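Local coordinates for protein 16S rRNA (guanine(1405)-N(7))-methyltransferase (Klebsiella pneumoniae, PDB 6PI9) that probably methylates the N7 position of guanine 1405 in 16S rRNA with S-adenosyl-L-methionine and so confers resistance to various aminoglycosides, at residues A180-M183 with K184-P187; A202-A206 with P207-V211; C166-S170 with E171-E175; C122-N125 with P126-L129; R235-P238 with D239-V243. All blocks are in the same frame, centred on the assembly; numbering follows the deposited sequence.

Contact 1 of 5, residues A180-M183 with K184-P187. With SAH (S-adenosyl-L-homocysteine), chain B.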
# COMPACT_ATOMS: atom_id res chain seq x y z
N ALA A 180 -5.08 -20.32 -14.54
CA ALA A 180 -4.16 -19.63 -13.65
C ALA A 180 -4.74 -18.28 -13.26
O ALA A 180 -5.42 -17.63 -14.06
CB ALA A 180 -2.79 -19.36 -14.27
N LEU A 181 -4.52 -17.93 -12.00
CA LEU A 181 -5.03 -16.71 -11.41
C LEU A 181 -3.84 -15.79 -11.28
O LEU A 181 -2.79 -16.21 -10.80
CB LEU A 181 -5.64 -16.96 -10.03
CG LEU A 181 -6.59 -18.17 -9.94
CD1 LEU A 181 -7.13 -18.32 -8.51
CD2 LEU A 181 -7.80 -18.00 -10.92
N LEU A 182 -3.99 -14.55 -11.79
CA LEU A 182 -2.99 -13.49 -11.66
C LEU A 182 -3.73 -12.31 -11.06
O LEU A 182 -4.11 -11.36 -11.78
CB LEU A 182 -2.39 -13.12 -13.02
CG LEU A 182 -1.54 -14.27 -13.63
CD1 LEU A 182 -2.48 -15.22 -14.40
CD2 LEU A 182 -0.51 -13.69 -14.62
N MET A 183 -3.98 -12.38 -9.75
CA MET A 183 -4.91 -11.44 -9.12
C MET A 183 -4.10 -10.36 -8.41
O MET A 183 -3.23 -10.67 -7.56
CB MET A 183 -5.82 -12.23 -8.17
CG MET A 183 -6.75 -13.17 -8.96
SD MET A 183 -7.49 -14.44 -7.85
CE MET A 183 -8.30 -13.40 -6.63
N LYS A 184 -4.37 -9.08 -8.76
CA LYS A 184 -3.70 -7.92 -8.16
C LYS A 184 -2.20 -8.07 -8.23
O LYS A 184 -1.45 -7.77 -7.27
CB LYS A 184 -4.18 -7.74 -6.72
CG LYS A 184 -5.68 -7.36 -6.71
CD LYS A 184 -6.19 -7.39 -5.21
CE LYS A 184 -7.69 -6.98 -5.13
NZ LYS A 184 -8.17 -7.26 -3.70
N LEU A 185 -1.75 -8.57 -9.35
CA LEU A 185 -0.35 -8.96 -9.51
C LEU A 185 0.36 -8.21 -10.62
O LEU A 185 1.50 -7.81 -10.45
CB LEU A 185 -0.30 -10.47 -9.82
CG LEU A 185 1.06 -10.94 -10.37
CD1 LEU A 185 2.14 -10.75 -9.30
CD2 LEU A 185 0.94 -12.43 -10.72
N LEU A 186 -0.27 -8.04 -11.79
CA LEU A 186 0.52 -7.53 -12.92
C LEU A 186 1.11 -6.14 -12.66
O LEU A 186 2.24 -5.90 -13.12
CB LEU A 186 -0.34 -7.53 -14.20
CG LEU A 186 -0.69 -8.95 -14.72
CD1 LEU A 186 -1.33 -8.88 -16.15
CD2 LEU A 186 0.52 -9.89 -14.71
N PRO A 187 0.43 -5.18 -12.00
CA PRO A 187 1.11 -3.88 -11.80
C PRO A 187 2.35 -3.99 -10.97
O PRO A 187 3.33 -3.32 -11.30
CB PRO A 187 0.06 -2.99 -11.09
CG PRO A 187 -1.27 -3.57 -11.55
CD PRO A 187 -1.01 -5.08 -11.68
N SAH B . -3.12 -12.70 -5.56
CA SAH B . -3.34 -12.50 -4.11
CB SAH B . -2.30 -11.56 -3.53
CG SAH B . -2.11 -10.18 -4.23
SD SAH B . -1.02 -9.08 -3.22
C SAH B . -4.75 -11.93 -3.86
O SAH B . -5.28 -11.29 -4.79
OXT SAH B . -5.32 -12.05 -2.75
C5' SAH B . 0.52 -9.23 -4.22
C4' SAH B . 1.33 -10.52 -3.92
O4' SAH B . 2.39 -10.66 -4.89
C3' SAH B . 1.98 -10.66 -2.51
O3' SAH B . 1.54 -11.87 -1.87
C2' SAH B . 3.49 -10.73 -2.78
O2' SAH B . 4.09 -11.66 -1.87
C1' SAH B . 3.49 -11.30 -4.20
N9 SAH B . 4.65 -10.94 -4.99
C8 SAH B . 5.14 -9.68 -5.21
N7 SAH B . 6.17 -9.78 -6.11
C5 SAH B . 6.35 -11.11 -6.39
C6 SAH B . 7.25 -11.81 -7.16
N6 SAH B . 8.25 -11.23 -7.80
N1 SAH B . 7.08 -13.18 -7.29
C2 SAH B . 6.12 -13.84 -6.59
N3 SAH B . 5.23 -13.17 -5.80
C4 SAH B . 5.37 -11.82 -5.73
O HOH W 1 -2.97 -8.93 -12.10

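Contact 2 of 5, residues A202-A206 with P207-V211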
# COMPACT_ATOMS: atom_id res chain seq x y z
N ALA A 202 2.26 -14.68 -21.80
CA ALA A 202 2.46 -15.44 -23.04
C ALA A 202 3.02 -16.85 -22.81
O ALA A 202 2.95 -17.68 -23.72
CB ALA A 202 3.41 -14.68 -23.97
N SER A 203 3.57 -17.13 -21.63
CA SER A 203 4.28 -18.39 -21.41
C SER A 203 3.58 -19.36 -20.46
O SER A 203 3.98 -20.55 -20.41
CB SER A 203 5.69 -18.12 -20.85
OG SER A 203 6.49 -17.40 -21.78
N LEU A 204 2.59 -18.90 -19.68
CA LEU A 204 1.87 -19.80 -18.78
C LEU A 204 1.21 -20.95 -19.55
O LEU A 204 0.67 -20.77 -20.64
CB LEU A 204 0.82 -19.01 -17.99
CG LEU A 204 1.44 -18.18 -16.88
CD1 LEU A 204 0.40 -17.22 -16.29
CD2 LEU A 204 2.11 -19.05 -15.77
N ARG A 205 1.28 -22.15 -18.97
CA ARG A 205 0.75 -23.33 -19.66
C ARG A 205 -0.65 -23.65 -19.16
O ARG A 205 -0.93 -24.78 -18.76
CB ARG A 205 1.69 -24.51 -19.46
CG ARG A 205 3.06 -24.35 -20.08
CD ARG A 205 4.01 -25.40 -19.53
NE ARG A 205 5.30 -25.41 -20.22
CZ ARG A 205 6.35 -26.15 -19.85
NH1 ARG A 205 6.27 -26.95 -18.79
NH2 ARG A 205 7.48 -26.11 -20.55
N ALA A 206 -1.54 -22.65 -19.13
CA ALA A 206 -2.94 -22.85 -18.75
C ALA A 206 -3.80 -22.17 -19.81
O ALA A 206 -3.49 -21.02 -20.22
CB ALA A 206 -3.26 -22.30 -17.36
N PRO A 207 -4.88 -22.80 -20.26
CA PRO A 207 -5.69 -22.20 -21.32
C PRO A 207 -6.59 -21.07 -20.86
O PRO A 207 -7.09 -20.32 -21.72
CB PRO A 207 -6.52 -23.38 -21.83
CG PRO A 207 -6.63 -24.28 -20.67
CD PRO A 207 -5.32 -24.18 -19.95
N ARG A 208 -6.85 -20.94 -19.55
CA ARG A 208 -7.73 -19.88 -19.07
C ARG A 208 -6.99 -19.14 -17.98
O ARG A 208 -6.33 -19.78 -17.16
CB ARG A 208 -9.05 -20.44 -18.51
CG ARG A 208 -10.03 -20.84 -19.64
CD ARG A 208 -11.07 -21.83 -19.20
NE ARG A 208 -12.34 -21.75 -19.95
CZ ARG A 208 -12.48 -21.89 -21.27
NH1 ARG A 208 -11.40 -22.06 -22.05
NH2 ARG A 208 -13.69 -21.83 -21.82
N LEU A 209 -7.09 -17.81 -17.97
CA LEU A 209 -6.42 -16.97 -17.00
C LEU A 209 -7.46 -16.04 -16.38
O LEU A 209 -8.36 -15.57 -17.08
CB LEU A 209 -5.32 -16.10 -17.63
CG LEU A 209 -4.34 -16.85 -18.53
CD1 LEU A 209 -3.36 -15.83 -19.06
CD2 LEU A 209 -3.57 -17.96 -17.77
N VAL A 210 -7.32 -15.78 -15.09
CA VAL A 210 -8.12 -14.75 -14.41
C VAL A 210 -7.15 -13.68 -13.99
O VAL A 210 -6.25 -13.95 -13.19
CB VAL A 210 -8.85 -15.31 -13.18
CG1 VAL A 210 -9.64 -14.18 -12.46
CG2 VAL A 210 -9.77 -16.45 -13.62
N VAL A 211 -7.29 -12.47 -14.54
CA VAL A 211 -6.32 -11.40 -14.30
C VAL A 211 -7.07 -10.25 -13.66
O VAL A 211 -8.13 -9.86 -14.17
CB VAL A 211 -5.67 -10.92 -15.62
CG1 VAL A 211 -4.73 -9.69 -15.38
CG2 VAL A 211 -4.97 -12.10 -16.37

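Contact 3 of 5, residues C166-S170 with E171-E175. With SAH (S-adenosyl-L-homocysteine), chain B.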
# COMPACT_ATOMS: atom_id res chain seq x y z
N CYS A 166 8.04 -19.06 -4.91
CA CYS A 166 8.26 -18.76 -6.33
C CYS A 166 8.52 -17.28 -6.50
O CYS A 166 7.66 -16.49 -6.09
CB CYS A 166 6.98 -19.09 -7.12
SG CYS A 166 7.11 -18.59 -8.84
N ASP A 167 9.62 -16.90 -7.14
CA ASP A 167 9.84 -15.48 -7.50
C ASP A 167 9.56 -15.37 -9.00
O ASP A 167 10.36 -15.84 -9.81
CB ASP A 167 11.26 -14.99 -7.13
CG ASP A 167 11.42 -13.47 -7.37
OD1 ASP A 167 10.70 -12.90 -8.22
OD2 ASP A 167 12.33 -12.85 -6.76
N LEU A 168 8.46 -14.71 -9.33
CA LEU A 168 7.97 -14.56 -10.70
C LEU A 168 8.84 -13.64 -11.58
O LEU A 168 8.56 -13.50 -12.78
CB LEU A 168 6.55 -14.06 -10.66
CG LEU A 168 5.57 -15.13 -10.11
CD1 LEU A 168 4.26 -14.43 -9.87
CD2 LEU A 168 5.33 -16.30 -11.08
N LEU A 169 9.88 -13.01 -11.03
CA LEU A 169 10.84 -12.31 -11.87
C LEU A 169 11.93 -13.24 -12.36
O LEU A 169 12.63 -12.94 -13.35
CB LEU A 169 11.48 -11.14 -11.09
CG LEU A 169 10.84 -9.75 -11.33
CD1 LEU A 169 11.07 -9.40 -12.71
CD2 LEU A 169 9.38 -9.70 -11.19
N SER A 170 12.16 -14.34 -11.67
CA SER A 170 13.19 -15.21 -12.15
C SER A 170 12.67 -16.57 -12.57
O SER A 170 13.46 -17.40 -13.05
CB SER A 170 14.32 -15.32 -11.11
OG SER A 170 13.79 -15.37 -9.82
N GLU A 171 11.36 -16.80 -12.47
CA GLU A 171 10.81 -18.09 -12.88
C GLU A 171 9.49 -17.86 -13.60
O GLU A 171 8.67 -17.09 -13.12
CB GLU A 171 10.58 -18.98 -11.64
CG GLU A 171 9.95 -20.32 -11.95
CD GLU A 171 9.50 -21.13 -10.71
OE1 GLU A 171 9.83 -20.81 -9.54
OE2 GLU A 171 8.81 -22.13 -10.94
N ILE A 172 9.29 -18.51 -14.74
CA ILE A 172 7.96 -18.58 -15.36
C ILE A 172 7.41 -19.94 -15.01
O ILE A 172 8.03 -20.97 -15.38
CB ILE A 172 8.06 -18.35 -16.87
CG1 ILE A 172 8.18 -16.84 -17.13
CG2 ILE A 172 6.83 -18.91 -17.59
CD1 ILE A 172 8.18 -16.47 -18.59
N PRO A 173 6.38 -20.05 -14.15
CA PRO A 173 5.93 -21.36 -13.67
C PRO A 173 5.67 -22.31 -14.81
O PRO A 173 4.99 -21.95 -15.79
CB PRO A 173 4.64 -21.05 -12.92
CG PRO A 173 4.86 -19.58 -12.41
CD PRO A 173 5.66 -18.92 -13.50
N ALA A 174 6.22 -23.52 -14.68
CA ALA A 174 6.15 -24.53 -15.73
C ALA A 174 5.02 -25.54 -15.53
O ALA A 174 4.86 -26.45 -16.36
CB ALA A 174 7.49 -25.26 -15.82
N GLU A 175 4.22 -25.40 -14.48
CA GLU A 175 3.18 -26.38 -14.20
C GLU A 175 2.10 -26.33 -15.27
O GLU A 175 1.86 -25.29 -15.90
CB GLU A 175 2.56 -26.13 -12.82
CG GLU A 175 3.55 -26.42 -11.68
CD GLU A 175 4.35 -25.19 -11.26
OE1 GLU A 175 4.99 -25.25 -10.18
OE2 GLU A 175 4.33 -24.17 -11.99
N SAH B . -3.12 -12.70 -5.56
CA SAH B . -3.34 -12.50 -4.11
CB SAH B . -2.30 -11.56 -3.53
CG SAH B . -2.11 -10.18 -4.23
SD SAH B . -1.02 -9.08 -3.22
C SAH B . -4.75 -11.93 -3.86
O SAH B . -5.28 -11.29 -4.79
OXT SAH B . -5.32 -12.05 -2.75
C5' SAH B . 0.52 -9.23 -4.22
C4' SAH B . 1.33 -10.52 -3.92
O4' SAH B . 2.39 -10.66 -4.89
C3' SAH B . 1.98 -10.66 -2.51
O3' SAH B . 1.54 -11.87 -1.87
C2' SAH B . 3.49 -10.73 -2.78
O2' SAH B . 4.09 -11.66 -1.87
C1' SAH B . 3.49 -11.30 -4.20
N9 SAH B . 4.65 -10.94 -4.99
C8 SAH B . 5.14 -9.68 -5.21
N7 SAH B . 6.17 -9.78 -6.11
C5 SAH B . 6.35 -11.11 -6.39
C6 SAH B . 7.25 -11.81 -7.16
N6 SAH B . 8.25 -11.23 -7.80
N1 SAH B . 7.08 -13.18 -7.29
C2 SAH B . 6.12 -13.84 -6.59
N3 SAH B . 5.23 -13.17 -5.80
C4 SAH B . 5.37 -11.82 -5.73
O HOH W 2 11.18 -19.12 -8.00

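Contact 4 of 5, residues C122-N125 with P126-L129. With SAH (S-adenosyl-L-homocysteine), chain B.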
# COMPACT_ATOMS: atom_id res chain seq x y z
N CYS A 122 0.07 -15.84 -4.61
CA CYS A 122 -1.22 -16.27 -4.09
C CYS A 122 -1.60 -15.60 -2.79
O CYS A 122 -2.79 -15.56 -2.48
CB CYS A 122 -1.22 -17.80 -3.88
SG CYS A 122 -0.01 -18.39 -2.65
N GLY A 123 -0.64 -15.05 -2.05
CA GLY A 123 -0.96 -14.52 -0.74
C GLY A 123 -1.67 -15.56 0.09
O GLY A 123 -1.27 -16.71 0.13
N LEU A 124 -2.81 -15.18 0.69
CA LEU A 124 -3.65 -16.16 1.37
C LEU A 124 -4.87 -16.58 0.54
O LEU A 124 -5.75 -17.26 1.05
CB LEU A 124 -4.12 -15.63 2.71
CG LEU A 124 -3.02 -15.33 3.72
CD1 LEU A 124 -3.66 -14.76 5.00
CD2 LEU A 124 -2.14 -16.58 4.07
N ASN A 125 -4.93 -16.19 -0.73
CA ASN A 125 -6.13 -16.47 -1.51
C ASN A 125 -6.48 -17.96 -1.61
O ASN A 125 -7.68 -18.27 -1.72
CB ASN A 125 -5.98 -15.86 -2.91
CG ASN A 125 -7.27 -15.99 -3.72
OD1 ASN A 125 -8.31 -15.42 -3.34
ND2 ASN A 125 -7.21 -16.76 -4.80
N PRO A 126 -5.53 -18.91 -1.62
CA PRO A 126 -5.93 -20.33 -1.73
C PRO A 126 -6.72 -20.84 -0.54
O PRO A 126 -7.47 -21.83 -0.67
CB PRO A 126 -4.59 -21.06 -1.90
CG PRO A 126 -3.50 -19.89 -1.96
CD PRO A 126 -4.15 -18.67 -2.15
N ILE A 127 -6.61 -20.18 0.61
CA ILE A 127 -7.48 -20.54 1.73
C ILE A 127 -8.91 -20.05 1.48
O ILE A 127 -9.88 -20.76 1.75
CB ILE A 127 -6.89 -19.97 3.03
CG1 ILE A 127 -5.52 -20.61 3.29
CG2 ILE A 127 -7.86 -20.22 4.20
CD1 ILE A 127 -4.80 -20.00 4.46
N LEU A 128 -9.06 -18.84 0.93
CA LEU A 128 -10.38 -18.34 0.54
C LEU A 128 -11.02 -19.25 -0.50
O LEU A 128 -12.15 -19.71 -0.32
CB LEU A 128 -10.25 -16.91 0.01
CG LEU A 128 -11.54 -16.21 -0.45
CD1 LEU A 128 -12.62 -16.33 0.64
CD2 LEU A 128 -11.23 -14.76 -0.73
N LEU A 129 -10.31 -19.51 -1.61
CA LEU A 129 -10.74 -20.49 -2.60
C LEU A 129 -11.13 -21.82 -1.98
O LEU A 129 -12.19 -22.38 -2.28
CB LEU A 129 -9.61 -20.75 -3.60
CG LEU A 129 -9.26 -19.58 -4.49
CD1 LEU A 129 -8.10 -20.04 -5.41
CD2 LEU A 129 -10.50 -19.21 -5.25
N SAH B . -3.12 -12.70 -5.56
CA SAH B . -3.34 -12.50 -4.11
CB SAH B . -2.30 -11.56 -3.53
CG SAH B . -2.11 -10.18 -4.23
SD SAH B . -1.02 -9.08 -3.22
C SAH B . -4.75 -11.93 -3.86
O SAH B . -5.28 -11.29 -4.79
OXT SAH B . -5.32 -12.05 -2.75
C5' SAH B . 0.52 -9.23 -4.22
C4' SAH B . 1.33 -10.52 -3.92
O4' SAH B . 2.39 -10.66 -4.89
C3' SAH B . 1.98 -10.66 -2.51
O3' SAH B . 1.54 -11.87 -1.87
C2' SAH B . 3.49 -10.73 -2.78
O2' SAH B . 4.09 -11.66 -1.87
C1' SAH B . 3.49 -11.30 -4.20
N9 SAH B . 4.65 -10.94 -4.99
C8 SAH B . 5.14 -9.68 -5.21
N7 SAH B . 6.17 -9.78 -6.11
C5 SAH B . 6.35 -11.11 -6.39
C6 SAH B . 7.25 -11.81 -7.16
N6 SAH B . 8.25 -11.23 -7.80
N1 SAH B . 7.08 -13.18 -7.29
C2 SAH B . 6.12 -13.84 -6.59
N3 SAH B . 5.23 -13.17 -5.80
C4 SAH B . 5.37 -11.82 -5.73

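Contact 5 of 5, residues R235-P238 with D239-V243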
# COMPACT_ATOMS: atom_id res chain seq x y z
N ARG A 235 -3.33 -3.10 -23.97
CA ARG A 235 -2.20 -2.81 -24.82
C ARG A 235 -1.12 -3.89 -24.69
O ARG A 235 -0.49 -4.26 -25.68
CB ARG A 235 -1.64 -1.43 -24.48
CG ARG A 235 -0.35 -1.14 -25.16
CD ARG A 235 0.01 0.33 -25.08
NE ARG A 235 0.26 0.80 -23.72
CZ ARG A 235 1.40 0.61 -23.07
NH1 ARG A 235 2.38 -0.09 -23.64
NH2 ARG A 235 1.56 1.09 -21.83
N ILE A 236 -0.92 -4.43 -23.50
CA ILE A 236 0.19 -5.40 -23.36
C ILE A 236 -0.29 -6.83 -23.57
O ILE A 236 0.54 -7.74 -23.70
CB ILE A 236 0.91 -5.29 -22.02
CG1 ILE A 236 -0.02 -5.67 -20.85
CG2 ILE A 236 1.48 -3.85 -21.82
CD1 ILE A 236 0.20 -7.05 -20.25
N LEU A 237 -1.59 -7.07 -23.60
CA LEU A 237 -2.04 -8.46 -23.69
C LEU A 237 -1.46 -9.13 -24.94
O LEU A 237 -1.70 -8.65 -26.05
CB LEU A 237 -3.57 -8.53 -23.73
CG LEU A 237 -4.14 -9.96 -23.78
CD1 LEU A 237 -3.85 -10.64 -22.45
CD2 LEU A 237 -5.63 -9.90 -24.05
N PRO A 238 -0.75 -10.25 -24.82
CA PRO A 238 -0.25 -10.96 -26.03
C PRO A 238 -1.36 -11.32 -27.01
O PRO A 238 -2.48 -11.66 -26.62
CB PRO A 238 0.39 -12.22 -25.45
CG PRO A 238 0.76 -11.87 -24.04
CD PRO A 238 -0.34 -10.92 -23.58
N ASP A 239 -1.03 -11.29 -28.31
CA ASP A 239 -2.04 -11.55 -29.33
C ASP A 239 -2.58 -12.97 -29.29
O ASP A 239 -3.65 -13.24 -29.86
CB ASP A 239 -1.51 -11.28 -30.75
CG ASP A 239 -1.10 -9.84 -30.97
OD1 ASP A 239 -1.60 -8.93 -30.26
OD2 ASP A 239 -0.28 -9.61 -31.90
N THR A 240 -1.84 -13.90 -28.67
CA THR A 240 -2.31 -15.27 -28.53
C THR A 240 -3.43 -15.40 -27.51
O THR A 240 -3.99 -16.49 -27.38
CB THR A 240 -1.15 -16.19 -28.14
OG1 THR A 240 -0.48 -15.64 -27.00
CG2 THR A 240 -0.17 -16.33 -29.28
N LEU A 241 -3.76 -14.34 -26.77
CA LEU A 241 -4.76 -14.37 -25.72
C LEU A 241 -5.92 -13.46 -26.10
O LEU A 241 -5.75 -12.50 -26.86
CB LEU A 241 -4.17 -13.92 -24.39
CG LEU A 241 -2.99 -14.79 -23.92
CD1 LEU A 241 -2.48 -14.32 -22.55
CD2 LEU A 241 -3.49 -16.19 -23.84
N SER A 242 -7.10 -13.78 -25.59
CA SER A 242 -8.28 -12.96 -25.86
C SER A 242 -9.08 -12.81 -24.59
O SER A 242 -9.26 -13.78 -23.85
CB SER A 242 -9.18 -13.58 -26.94
OG SER A 242 -8.87 -13.08 -28.23
N VAL A 243 -9.55 -11.58 -24.34
CA VAL A 243 -10.47 -11.32 -23.24
C VAL A 243 -11.83 -11.93 -23.57
O VAL A 243 -12.45 -11.62 -24.60
CB VAL A 243 -10.58 -9.81 -22.96
CG1 VAL A 243 -11.68 -9.54 -21.94
CG2 VAL A 243 -9.20 -9.29 -22.49

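Contact 1 of 5, residues A180-M183 with K184-P187
K184 follows M183 beside the ligand, and it turns the chain with a left-handed backbone (phi 52°, psi 41°). Its side chain leaves the turn nearly straight beyond CG, and its CD passes 4.0 Å from SAH O. The ammonium end goes on to a salt bridge with E95, while K184 N is held by the hydroxyl of T212. The residue before it serves the ligand directly: the backbone carbonyl M183 O takes a 2.9 Å hydrogen bond from SAH N, and M183 CB lies 3.5 Å from SAH O.

L185 folds back over the preceding strand. Its CG stands opposite the backbone N (chi1 165°), which swings CD2 to 4.1 Å from L182 CB, and its own CB comes to 3.7 Å from M183 O.

L186 opens helix 186-192. Its CD2 meets the CD2 of L182 at 3.9 Å, the two leucines running at a slant to each other, with L201 of helix 196-203 touching both. Between the two backbones sits one water, which donates to L182 O at 2.7 Å and accepts from L186 N at 2.9 Å.

The water therefore satisfies the carbonyl of L182 and a helix-start N-H that do not bond directly, in an otherwise buried apolar setting. On the pocket side, the bend leaves M183 O available to the amino group of the ligand. The carboxylate of E95 probably offsets part of the positive charge of K184 beside R96.

Contact 2 of 5, residues A202-A206 with P207-V211
L209 has its CG set beside the backbone N (chi1 -50°), and a chi2 of 179° sends CD1 straight on and leaves CD2 as the branch turned back toward A206 and L204. L204 has a similar first torsion (chi1 -76°), and its CD1 comes up from the other arm of the turn to 4.3 Å from L209 CD2. The same L209 methyl is 4.4 Å from A206 CB and 3.9 Å from A206 O, so one branch of one leucine spans most of the link.

The backbone between them is a bend rather than a tight turn. L204 leaves helix 196-203, and A206 N makes a weak hydrogen bond of 3.3 Å back to L204 O. A206 is extended, with P207 behind it: the ring carbon P207 CD rests 3.8 Å from A206 CB, and the strand begins at R208. This is the return of a beta-alpha-beta crossover, in which strands 179-183 and 208-214 lie parallel and adjacent while the helices run between them.

The distances between methyls are at the long end of van der Waals range, and the interaction is purely apolar. L204, A206 and L209 gather on the side of the sheet where L182 packs on L204 and A180 on L209. The polar groups are bonded outside the two segments: R205 NH1 is hydrogen-bonded to A174 O, R208 forms a salt bridge with E258, and A206 O takes a weak hydrogen bond from R259.

Contact 3 of 5, residues C166-S170 with E171-E175
The adenine-binding loop after strand 162-165 contains an Asx turn, D167 OD1 accepting from L169 N; E171 N adds a weak 3.0 Å hydrogen bond to D167 O, and S170 N uses the same carbonyl. D167 carries its CG opposite the backbone N (chi1 -174°), and OD1 then reaches two donors. L169 N meets it at 2.9 Å on the anti side, 31° out of the carboxylate plane, and SAH N6 meets it at 3.0 Å. Next to it, L168 N gives a nearly straight bond of 2.9 Å to SAH N1.

L168 lays its CB and CG beside that ring nitrogen and turns CD2 the other way, to 3.6 Å from P173 CG, the two side chains crossing at about a right angle. Its CA sends a C-H toward E171 O at 3.6 Å. E171 stretches out to a water that accepts from D167 N at 2.8 Å and donates to E171 OE1. E171 OE2 forms a salt bridge with R164.

One acceptor for the amino group and one donor for N1 suit adenine, consistent with an unprotonated N1 that accepts the L168 N-H. The other oxygen of D167, OD2, is held by R29 and T26, which fixes the rotation of the carboxylate and probably keeps it anionic. E171, tied through water to D167 N, probably helps to position the backbone that reads the base.

Contact 4 of 5, residues C122-N125 with P126-L129
C122 to N125 forms a type II' beta turn, closed by N125 N to C122 O at 2.8 Å, and the turn runs straight into the helix: L124 is the N-cap, N125 the first helical residue and P126 the second. G123 takes the backbone angles the turn needs, phi 53° and psi -130°. The carbonyl of L124 receives I127 N at 3.1 Å. One residue later the helix is regular, and L129 N reaches N125 O at 2.9 Å. P126, which has no N-H, falls in the first turn, where none is called for.

C122 meets P126 on its CB, which is 3.5 Å from P126 CD, and the thiol lies farther along the ring by CG. N125 is the polar side chain of the group. Its CG is opposite the backbone N (chi1 -174°), which hangs the amide down beside the helix: ND2 lies 3.5 Å from L129 CD1, and OD1 is 4.0 Å from L128 CD2. ND2 is also hydrogen-bonded to D119 OD2, which holds the amide's rotation amid leucines. L124 CD2 comes within 4.4 Å of I127 CD1, on the flank covered by L87 of helix 83-87.

The ligand runs along the turn, with G123 CA 3.8 Å from SAH O3'. G123 N donates to OD2 of D141, a residue that itself binds the ligand. A glycine-containing turn leading from the first parallel strand, 117-120, into helix 125-131 is the signature cofactor loop of Rossmann-like, class I S-adenosylmethionine-dependent methyltransferases.

Contact 5 of 5, residues R235-P238 with D239-V243
The proline ring of P238 has L241 over one face, T240 toward the CB edge on the same side, and A202 of helix 196-203 at its CG edge. L241 CD1 stands over that face near CD, 4.1 Å away, with the leucine running alongside the ring in the same direction. T240 OG1 comes in by the other end, 3.9 Å from P238 CB.

P238 is the first residue of a type I beta turn, P238 to L241. Its closing bond is L241 N to P238 O at 3.0 Å, fairly straight at the hydrogen, but with the donor 47° out of the carbonyl plane. In the fold the turn links helix 225-236 to strand 241-248, the outermost strand of the sheet within this chain. It lies near the surface, away from the cofactor.

L237, just past the end of the helix, has its CG opposite the backbone N (chi1 -178°), and its two methyls then divide the work. CD1 touches L241 CB at 3.8 Å, the side chains crossing at about a right angle. CD2 reaches farther up the strand, to 3.9 Å from V243 CG2. L241 also packs on L201 and on V257 of the neighbouring strand 252-259.

In the fold
Contacts 1, 3 and 4 all touch S-adenosyl-L-homocysteine: contact 4 runs along its amino-acid and ribose side, contact 1 binds its amino group, and contact 3 holds its adenine. Contacts 3 and 4 do not touch each other, with nearest atoms about 7 Å apart, but contact 1 meets both: L185 CD2 lies 4.0 Å from L168 CD1, and L181 CD1 is 3.7 Å from L129 CD1. Contact 2 joins contact 1 through the neighbouring strands, with L182 N 2.7 Å from V210 O, and contact 3 through R205 and A174. Contact 5 packs on contact 2, with L209 CD1 3.9 Å from L241 CD1; its centre lies about 26 Å from that of contact 4.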